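PDB 2CSU: 457aa long hypothetical protein from Pyrococcus horikoshii, which is of unknown function but probably belongs to the succinyl-CoA ligase-like proteins, with a Rossmann-type CoA-binding domain and two flavodoxin-like domains. Local coordinates for residues 231-236 and 270-276; 312-318 and 438-442. One frame throughout, in Å; residues are numbered along the deposited sequence.

Contact 1: residues 231-236 and 270-276; sequences PIIALK and VLVANTI
Leu235, the residue of 231-236 most buried by this contact, reaches over the end of the neighbouring strand. Its CG lies anti to the backbone N (chi1 168°), and the two methyls divide the work: CD1 rests 3.4 Å from Ala273 O, against the backbone running from Ala273 to Thr275, while CD2 lies 4.1 Å from Ile276 CG1 at the start of helix 276-283. On the same face of the sheet, Ile233 CG2 packs 3.9 Å from the methyl CB of Ala273. Leu271 also belongs to this face. Its CB and CG sit beside Ile232 O, its CD1 approaches the ring of Pro231, and Met282 of helix 276-283 and Ala443 and Glu446 of helix 434-450 cover it. The two strands run parallel, with 271-273 the outermost strand of the flavodoxin-like sheet within this chain, and helix 258-267 makes the right-handed crossover between them; Ile233 and Leu235 bond on their other side to strand 205-210. The ladder consists of Ala234 N to Leu271 O (2.9 Å) and two bonds of similar length, Leu271 N to Ile232 O and Ala273 N to Ala234 O. Beyond the last rung the strands diverge, and a water takes over, accepting from Lys236 N at 3.0 Å and donating to Ala273 O at 2.8 Å. On the opposite face Val270 CG1, anti to its own backbone N, touches Ala234 CB at 3.9 Å, with Phe265 of helix 258-267 packed on Val270 and Val272. Thr275 then caps helix 276-283 through OG1, bonded to Glu278 N.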
loop_
_atom_site.group_PDB
_atom_site.type_symbol
_atom_site.label_atom_id
_atom_site.label_comp_id
_atom_site.label_asym_id
_atom_site.label_seq_id
_atom_site.Cartn_x
_atom_site.Cartn_y
_atom_site.Cartn_z
ATOM N N PRO A 231 -3.059 -6.402 23.181
ATOM C CA PRO A 231 -1.788 -6.207 22.492
ATOM C C PRO A 231 -1.332 -4.775 22.221
ATOM O O PRO A 231 -2.132 -3.839 22.078
ATOM C CB PRO A 231 -1.958 -7.032 21.209
ATOM C CG PRO A 231 -3.391 -6.948 20.944
ATOM C CD PRO A 231 -4.011 -7.119 22.316
ATOM N N ILE A 232 -0.015 -4.631 22.179
ATOM C CA ILE A 232 0.632 -3.366 21.919
ATOM C C ILE A 232 1.621 -3.611 20.781
ATOM O O ILE A 232 2.442 -4.518 20.860
ATOM C CB ILE A 232 1.371 -2.870 23.181
ATOM C CG1 ILE A 232 0.354 -2.614 24.302
ATOM C CG2 ILE A 232 2.187 -1.630 22.859
ATOM C CD1 ILE A 232 0.955 -2.282 25.656
ATOM N N ILE A 233 1.515 -2.815 19.717
ATOM C CA ILE A 233 2.393 -2.938 18.555
ATOM C C ILE A 233 3.211 -1.648 18.427
ATOM O O ILE A 233 2.640 -0.561 18.274
ATOM C CB ILE A 233 1.589 -3.144 17.234
ATOM C CG1 ILE A 233 0.702 -4.391 17.316
ATOM C CG2 ILE A 233 2.550 -3.343 16.070
ATOM C CD1 ILE A 233 -0.383 -4.329 18.352
ATOM N N ALA A 234 4.539 -1.774 18.484
ATOM C CA ALA A 234 5.426 -0.616 18.392
ATOM C C ALA A 234 6.318 -0.577 17.161
ATOM O O ALA A 234 6.965 -1.561 16.808
ATOM C CB ALA A 234 6.301 -0.526 19.642
ATOM N N LEU A 235 6.337 0.580 16.514
ATOM C CA LEU A 235 7.175 0.827 15.346
ATOM C C LEU A 235 8.224 1.790 15.903
ATOM O O LEU A 235 7.914 2.938 16.226
ATOM C CB LEU A 235 6.366 1.500 14.219
ATOM C CG LEU A 235 7.170 2.082 13.032
ATOM C CD1 LEU A 235 8.028 0.989 12.387
ATOM C CD2 LEU A 235 6.218 2.700 12.002
ATOM N N LYS A 236 9.451 1.305 16.053
ATOM C CA LYS A 236 10.544 2.105 16.598
ATOM C C LYS A 236 11.437 2.656 15.488
ATOM O O LYS A 236 11.971 1.933 14.658
ATOM C CB LYS A 236 11.371 1.231 17.542
ATOM C CG LYS A 236 12.642 1.942 18.025
ATOM C CD LYS A 236 12.362 2.941 19.150
ATOM C CE LYS A 236 13.638 3.604 19.682
ATOM N NZ LYS A 236 14.079 4.649 18.757
ATOM N N VAL A 270 5.496 -6.886 23.982
ATOM C CA VAL A 270 5.261 -5.919 22.912
ATOM C C VAL A 270 5.661 -6.465 21.548
ATOM O O VAL A 270 6.796 -6.907 21.345
ATOM C CB VAL A 270 6.049 -4.608 23.159
ATOM C CG1 VAL A 270 5.818 -3.625 22.007
ATOM C CG2 VAL A 270 5.611 -3.983 24.478
ATOM N N LEU A 271 4.727 -6.416 20.611
ATOM C CA LEU A 271 4.975 -6.911 19.264
ATOM C C LEU A 271 5.626 -5.786 18.480
ATOM O O LEU A 271 5.230 -4.627 18.593
ATOM C CB LEU A 271 3.655 -7.350 18.612
ATOM C CG LEU A 271 2.740 -8.167 19.545
ATOM C CD1 LEU A 271 1.450 -8.547 18.835
ATOM C CD2 LEU A 271 3.481 -9.403 20.037
ATOM N N VAL A 272 6.632 -6.123 17.688
ATOM C CA VAL A 272 7.335 -5.109 16.932
ATOM C C VAL A 272 7.006 -5.098 15.450
ATOM O O VAL A 272 6.883 -6.133 14.820
ATOM C CB VAL A 272 8.880 -5.254 17.108
ATOM C CG1 VAL A 272 9.612 -4.323 16.151
ATOM C CG2 VAL A 272 9.270 -4.936 18.553
ATOM N N ALA A 273 6.856 -3.897 14.910
ATOM C CA ALA A 273 6.574 -3.726 13.499
ATOM C C ALA A 273 7.774 -2.967 12.953
ATOM O O ALA A 273 8.376 -2.165 13.671
ATOM C CB ALA A 273 5.280 -2.905 13.306
ATOM N N ASN A 274 8.137 -3.214 11.701
ATOM C CA ASN A 274 9.272 -2.514 11.121
ATOM C C ASN A 274 8.834 -1.502 10.081
ATOM O O ASN A 274 9.665 -0.769 9.554
ATOM C CB ASN A 274 10.254 -3.501 10.510
ATOM C CG ASN A 274 10.545 -4.660 11.435
ATOM O OD1 ASN A 274 11.065 -4.474 12.545
ATOM N ND2 ASN A 274 10.196 -5.867 10.996
ATOM N N THR A 275 7.534 -1.479 9.773
ATOM C CA THR A 275 6.988 -0.504 8.830
ATOM C C THR A 275 5.617 -0.028 9.309
ATOM O O THR A 275 5.000 -0.629 10.198
ATOM C CB THR A 275 6.790 -1.062 7.396
ATOM O OG1 THR A 275 5.668 -1.947 7.381
ATOM C CG2 THR A 275 8.045 -1.792 6.902
ATOM N N ILE A 276 5.151 1.062 8.712
ATOM C CA ILE A 276 3.857 1.624 9.030
ATOM C C ILE A 276 2.815 0.540 8.788
ATOM O O ILE A 276 2.067 0.167 9.698
ATOM C CB ILE A 276 3.588 2.859 8.126
ATOM C CG1 ILE A 276 4.518 3.999 8.544
ATOM C CG2 ILE A 276 2.127 3.317 8.239
ATOM C CD1 ILE A 276 4.646 5.122 7.488
HETATM O O HOH W 1 10.606 -1.258 15.055
#

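Contact 2: residues 312-318 and 438-442; sequences ELDKRGL and ASAAY
Arg316 lays its guanidinium over one face of the Tyr442 ring, stacked with centres 4.7 Å apart and planes 30° from parallel. NH1 comes closest, 3.2 Å from Tyr442 CD2, while CD packs against CB and CG. A bend at chi2 (-81°) turns the arginine chain across helix 434-450, at about a right angle to the tyrosine side chain, and Tyr442 CG, anti to its backbone N (chi1 168°), brings the ring to meet it. The guanidinium's other amino group, NH2, gives a weak, bent hydrogen bond of 3.0 Å to Ser439 OG, which is also bonded to Glu435 O one turn earlier. Apolar groups meet next to it: Glu312 CB meets Ala438 CB at 3.4 Å, and Leu313 CD2 slots between Ala438 and Ala441, 3.7 Å from Ala441 CB. Leu318 CD1 presses on that same methyl from beyond the turn. The turn is a Schellman motif ending helix 303-314, with Gly317 at positive phi and Leu318 N bonded to Leu313 O. Glu312 bends its carboxylate back to Lys315 in a salt bridge. Strand 371-377 backs the contact through Ile373 on Leu313 and Met371 on Ala441, while helix 276-283 touches Ser439 through Glu278 and Met282.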
loop_
_atom_site.group_PDB
_atom_site.type_symbol
_atom_site.label_atom_id
_atom_site.label_comp_id
_atom_site.label_asym_id
_atom_site.label_seq_id
_atom_site.Cartn_x
_atom_site.Cartn_y
_atom_site.Cartn_z
ATOM N N GLU A 312 5.212 -15.647 2.943
ATOM C CA GLU A 312 5.156 -14.618 3.972
ATOM C C GLU A 312 4.851 -15.140 5.360
ATOM O O GLU A 312 5.391 -14.641 6.348
ATOM C CB GLU A 312 4.126 -13.551 3.599
ATOM C CG GLU A 312 4.531 -12.671 2.426
ATOM C CD GLU A 312 5.819 -11.893 2.691
ATOM O OE1 GLU A 312 6.141 -11.627 3.869
ATOM O OE2 GLU A 312 6.497 -11.534 1.708
ATOM N N LEU A 313 3.971 -16.129 5.438
ATOM C CA LEU A 313 3.608 -16.717 6.719
ATOM C C LEU A 313 4.779 -17.539 7.229
ATOM O O LEU A 313 5.089 -17.545 8.431
ATOM C CB LEU A 313 2.411 -17.652 6.561
ATOM C CG LEU A 313 1.056 -17.093 6.124
ATOM C CD1 LEU A 313 0.156 -18.235 5.670
ATOM C CD2 LEU A 313 0.419 -16.352 7.285
ATOM N N ASP A 314 5.423 -18.240 6.303
ATOM C CA ASP A 314 6.506 -19.141 6.676
ATOM C C ASP A 314 7.640 -18.391 7.377
ATOM O O ASP A 314 8.042 -18.701 8.491
ATOM C CB ASP A 314 7.032 -19.809 5.405
ATOM C CG ASP A 314 7.932 -20.976 5.783
ATOM O OD1 ASP A 314 9.053 -20.716 6.224
ATOM O OD2 ASP A 314 7.511 -22.120 5.633
ATOM N N LYS A 315 8.187 -17.392 6.660
ATOM C CA LYS A 315 9.265 -16.599 7.236
ATOM C C LYS A 315 8.819 -15.890 8.517
ATOM O O LYS A 315 9.604 -15.301 9.248
ATOM C CB LYS A 315 9.708 -15.569 6.196
ATOM C CG LYS A 315 8.821 -14.322 6.200
ATOM C CD LYS A 315 8.684 -13.705 4.808
ATOM C CE LYS A 315 9.508 -12.422 4.650
ATOM N NZ LYS A 315 9.226 -11.813 3.352
ATOM N N ARG A 316 7.494 -15.932 8.757
ATOM C CA ARG A 316 6.960 -15.300 9.959
ATOM C C ARG A 316 6.814 -16.304 11.106
ATOM O O ARG A 316 6.485 -15.956 12.233
ATOM C CB ARG A 316 5.596 -14.702 9.615
ATOM C CG ARG A 316 5.701 -13.264 9.107
ATOM C CD ARG A 316 5.829 -12.256 10.254
ATOM N NE ARG A 316 5.622 -10.890 9.766
ATOM C CZ ARG A 316 5.862 -9.886 10.629
ATOM N NH1 ARG A 316 6.271 -10.148 11.857
ATOM N NH2 ARG A 316 5.685 -8.621 10.235
ATOM N N GLY A 317 7.107 -17.540 10.724
ATOM C CA GLY A 317 7.075 -18.622 11.688
ATOM C C GLY A 317 5.758 -19.367 11.773
ATOM O O GLY A 317 5.629 -20.307 12.548
ATOM N N LEU A 318 4.762 -18.951 11.003
ATOM C CA LEU A 318 3.492 -19.650 11.032
ATOM C C LEU A 318 3.612 -20.914 10.193
ATOM O O LEU A 318 4.409 -20.975 9.263
ATOM C CB LEU A 318 2.372 -18.755 10.496
ATOM C CG LEU A 318 1.856 -17.746 11.526
ATOM C CD1 LEU A 318 0.812 -16.852 10.908
ATOM C CD2 LEU A 318 1.271 -18.497 12.709
ATOM N N ALA A 438 -0.053 -11.704 6.413
ATOM C CA ALA A 438 0.898 -12.545 7.155
ATOM C C ALA A 438 1.288 -11.858 8.457
ATOM O O ALA A 438 1.395 -12.501 9.497
ATOM C CB ALA A 438 2.172 -12.825 6.305
ATOM N N SER A 439 1.502 -10.547 8.410
ATOM C CA SER A 439 1.864 -9.824 9.625
ATOM C C SER A 439 0.746 -9.909 10.640
ATOM O O SER A 439 0.991 -10.064 11.839
ATOM C CB SER A 439 2.151 -8.352 9.315
ATOM O OG SER A 439 3.269 -8.218 8.465
ATOM N N ALA A 440 -0.490 -9.809 10.154
ATOM C CA ALA A 440 -1.655 -9.867 11.026
ATOM C C ALA A 440 -1.762 -11.238 11.650
ATOM O O ALA A 440 -2.046 -11.366 12.843
ATOM C CB ALA A 440 -2.937 -9.542 10.240
ATOM N N ALA A 441 -1.552 -12.259 10.825
ATOM C CA ALA A 441 -1.596 -13.649 11.265
ATOM C C ALA A 441 -0.556 -13.863 12.356
ATOM O O ALA A 441 -0.804 -14.556 13.349
ATOM C CB ALA A 441 -1.293 -14.562 10.094
ATOM N N TYR A 442 0.617 -13.268 12.149
ATOM C CA TYR A 442 1.719 -13.362 13.101
ATOM C C TYR A 442 1.362 -12.663 14.410
ATOM O O TYR A 442 1.615 -13.195 15.486
ATOM C CB TYR A 442 2.981 -12.718 12.521
ATOM C CG TYR A 442 4.086 -12.525 13.543
ATOM C CD1 TYR A 442 4.854 -13.605 13.983
ATOM C CD2 TYR A 442 4.333 -11.269 14.101
ATOM C CE1 TYR A 442 5.848 -13.440 14.957
ATOM C CE2 TYR A 442 5.314 -11.090 15.074
ATOM C CZ TYR A 442 6.068 -12.181 15.498
ATOM O OH TYR A 442 7.024 -12.015 16.470
#

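Overall arrangement
From the N terminus, the chain first passes through the CoA-binding domain, then enters the flavodoxin-like sheet. Contact 1 closes a loop of 33 intervening residues, which includes helix 258-267 and ties the edge strand 271-273 to 232-236. Contact 2 opens only afterwards and spans 119 residues, bringing the end of helix 303-314 onto helix 434-450 within the Ligase-CoA domain. The two loops therefore lie in series, neither nesting nor crossing. Their centres are 15 Å apart and their nearest atoms about 5 Å, without touching. Helices 276-283 and 434-450 bridge the gap: the first packs on both contacts, and the second also packs on Leu271 of contact 1, joining the two domains.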